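Local structure of conjugal transfer protein (Escherichia coli, 5WII) at residues Q36-R41 against V90-V95. The protein is the VirB8-family domain of TraE, an inner-membrane protein that probably helps build the type IV secretion channel for conjugative DNA transfer. Residues are numbered along the deposited sequence; the frame is centred on the assembly and turned at random.
Sequences QYVIHR and VKINSV. With AO4 (2-chloropyridine-4-carboxylic acid), chain E.
Ile39 meets Val90 and Ile92, two strand residues whose side chains both reach the helix. Ile39 CG1 lies 3.6 Å from Val90 CG1. The methyl end of the same side chain continues on to the next contact, where Ile39 CD1 lies 4.2 Å from Ile92 CG1. The torsions of Ile39 explain this reach: CG1 lies beside the backbone N (chi1 -66°), and the chain is then extended to CD1 (chi2 166°). Ile92 is bent instead, its chain folding back after CG1, and Ile92 CD1 comes within 4.2 Å of Ile39 CG1. Val38 adds a looser apolar contact, with Val38 CB 4.4 Å from Ile92 CD1. No hydrogen bond joins the two segments. The contact packs helix 27-42 against strand 86-98, outermost in this chain's four-stranded antiparallel sheet, in the helix-on-curved-sheet layout of the NTF2-like VirB8 fold. The axes of 36-41 and 90-95 run roughly antiparallel, at 152°. Val38 also reaches Ile106, Phe108 and Met130 on the two inner strands. Farther along the strand, Asn93 and Ser94 both face Arg107 in a classic beta bulge. On another side of the helix, Arg41 NH1 donates to Tyr37 OH at 2.6 Å, with the hydroxyl in the guanidinium plane, though the bond is bent. Tyr37 OH also hydrogen-bonds Ser60 OG, and Arg41 makes a cation-pi contact with Tyr156. The bound 2-chloropyridine-4-carboxylic acid sits by the C-terminal end of 36-41, its chlorine CL1 3.7 Å from His40 O.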
loop_
_atom_site.group_PDB
_atom_site.type_symbol
_atom_site.label_atom_id
_atom_site.label_comp_id
_atom_site.label_asym_id
_atom_site.label_seq_id
_atom_site.Cartn_x
_atom_site.Cartn_y
_atom_site.Cartn_z
ATOM N N GLN A 36 3.322 3.693 5.245
ATOM C CA GLN A 36 2.332 3.783 6.313
ATOM C C GLN A 36 2.982 4.191 7.630
ATOM O O GLN A 36 2.381 4.897 8.440
ATOM C CB GLN A 36 1.605 2.448 6.478
ATOM C CG GLN A 36 0.642 2.127 5.349
ATOM C CD GLN A 36 -0.571 3.034 5.350
ATOM O OE1 GLN A 36 -0.822 3.756 4.384
ATOM N NE2 GLN A 36 -1.335 3.001 6.436
ATOM N N TYR A 37 4.217 3.748 7.834
ATOM C CA TYR A 37 4.942 4.039 9.062
ATOM C C TYR A 37 5.285 5.524 9.160
ATOM O O TYR A 37 5.073 6.147 10.199
ATOM C CB TYR A 37 6.213 3.192 9.137
ATOM C CG TYR A 37 6.999 3.358 10.417
ATOM C CD1 TYR A 37 6.717 2.587 11.535
ATOM C CD2 TYR A 37 8.033 4.280 10.503
ATOM C CE1 TYR A 37 7.438 2.734 12.705
ATOM C CE2 TYR A 37 8.757 4.433 11.666
ATOM C CZ TYR A 37 8.458 3.659 12.764
ATOM O OH TYR A 37 9.185 3.815 13.921
ATOM N N VAL A 38 5.811 6.086 8.077
ATOM C CA VAL A 38 6.184 7.498 8.054
ATOM C C VAL A 38 4.970 8.386 8.283
ATOM O O VAL A 38 5.015 9.329 9.071
ATOM C CB VAL A 38 6.837 7.898 6.716
ATOM C CG1 VAL A 38 7.198 9.382 6.711
ATOM C CG2 VAL A 38 8.070 7.062 6.455
ATOM N N ILE A 39 3.889 8.081 7.576
ATOM C CA ILE A 39 2.670 8.872 7.659
ATOM C C ILE A 39 2.089 8.797 9.066
ATOM O O ILE A 39 1.597 9.791 9.594
ATOM C CB ILE A 39 1.636 8.398 6.619
ATOM C CG1 ILE A 39 2.165 8.670 5.210
ATOM C CG2 ILE A 39 0.299 9.108 6.805
ATOM C CD1 ILE A 39 1.405 7.964 4.114
ATOM N N HIS A 40 2.159 7.620 9.674
ATOM C CA HIS A 40 1.737 7.448 11.049
ATOM C C HIS A 40 2.594 8.251 11.988
ATOM O O HIS A 40 2.095 8.828 12.979
ATOM C CB HIS A 40 1.790 5.975 11.437
ATOM C CG HIS A 40 0.577 5.188 11.001
ATOM N ND1 HIS A 40 -0.652 5.729 10.937
ATOM C CD2 HIS A 40 0.443 3.859 10.602
ATOM C CE1 HIS A 40 -1.531 4.799 10.519
ATOM N NE2 HIS A 40 -0.858 3.654 10.315
ATOM N N ARG A 41 3.892 8.290 11.703
ATOM C CA ARG A 41 4.882 8.824 12.630
ATOM C C ARG A 41 5.138 10.319 12.464
ATOM O O ARG A 41 5.414 11.013 13.442
ATOM C CB ARG A 41 6.199 8.063 12.470
ATOM C CG ARG A 41 7.335 8.620 13.304
ATOM C CD ARG A 41 8.386 7.560 13.585
ATOM N NE ARG A 41 9.455 8.057 14.448
ATOM C CZ ARG A 41 10.346 7.282 15.057
ATOM N NH1 ARG A 41 10.300 5.965 14.909
ATOM N NH2 ARG A 41 11.285 7.823 15.822
ATOM N N VAL A 90 1.348 14.437 5.350
ATOM C CA VAL A 90 2.536 13.847 4.741
ATOM C C VAL A 90 2.266 13.430 3.299
ATOM O O VAL A 90 1.186 12.933 2.975
ATOM C CB VAL A 90 3.025 12.624 5.555
ATOM C CG1 VAL A 90 4.013 11.774 4.762
ATOM C CG2 VAL A 90 3.660 13.083 6.853
ATOM N N LYS A 91 3.258 13.644 2.440
ATOM C CA LYS A 91 3.206 13.188 1.057
ATOM C C LYS A 91 4.482 12.432 0.710
ATOM O O LYS A 91 5.574 12.996 0.734
ATOM C CB LYS A 91 3.015 14.366 0.100
ATOM C CG LYS A 91 3.043 13.987 -1.379
ATOM C CD LYS A 91 1.982 12.950 -1.715
ATOM C CE LYS A 91 1.945 12.647 -3.205
ATOM N NZ LYS A 91 3.230 12.080 -3.701
ATOM N N ILE A 92 4.335 11.152 0.388
ATOM C CA ILE A 92 5.471 10.329 -0.008
ATOM C C ILE A 92 5.889 10.669 -1.435
ATOM O O ILE A 92 5.077 10.610 -2.359
ATOM C CB ILE A 92 5.146 8.827 0.085
ATOM C CG1 ILE A 92 4.550 8.483 1.455
ATOM C CG2 ILE A 92 6.392 7.994 -0.191
ATOM C CD1 ILE A 92 5.464 8.771 2.632
ATOM N N ASN A 93 7.132 11.131 -1.583
ATOM C CA ASN A 93 7.700 11.470 -2.891
ATOM C C ASN A 93 8.401 10.316 -3.620
ATOM O O ASN A 93 8.265 10.169 -4.834
ATOM C CB ASN A 93 8.677 12.638 -2.742
ATOM C CG ASN A 93 8.038 13.853 -2.099
ATOM O OD1 ASN A 93 6.948 14.273 -2.485
ATOM N ND2 ASN A 93 8.717 14.426 -1.112
ATOM N N SER A 94 9.150 9.508 -2.873
ATOM C CA SER A 94 9.905 8.403 -3.447
ATOM C C SER A 94 10.197 7.337 -2.401
ATOM O O SER A 94 10.174 7.607 -1.199
ATOM C CB SER A 94 11.213 8.908 -4.057
ATOM O OG SER A 94 12.091 9.384 -3.053
ATOM N N VAL A 95 10.471 6.124 -2.872
ATOM C CA VAL A 95 10.829 5.015 -2.001
ATOM C C VAL A 95 11.947 4.208 -2.647
ATOM O O VAL A 95 11.849 3.818 -3.811
ATOM C CB VAL A 95 9.627 4.091 -1.719
ATOM C CG1 VAL A 95 9.999 3.032 -0.691
ATOM C CG2 VAL A 95 8.427 4.899 -1.238
HETATM C CAH AO4 E . 4.815 16.522 13.600
HETATM O OAI AO4 E . 5.279 16.480 12.439
HETATM O OAJ AO4 E . 4.306 17.506 14.184
HETATM C CAF AO4 E . 4.877 15.219 14.412
HETATM C CAA AO4 E . 3.861 14.285 14.361
HETATM C CAB AO4 E . 4.020 13.083 15.172
HETATM CL CL1 AO4 E . 2.724 11.817 15.154
HETATM N NAC AO4 E . 5.134 12.825 15.988
HETATM C CAD AO4 E . 6.071 13.740 16.001
HETATM C CAE AO4 E . 6.001 14.978 15.224
#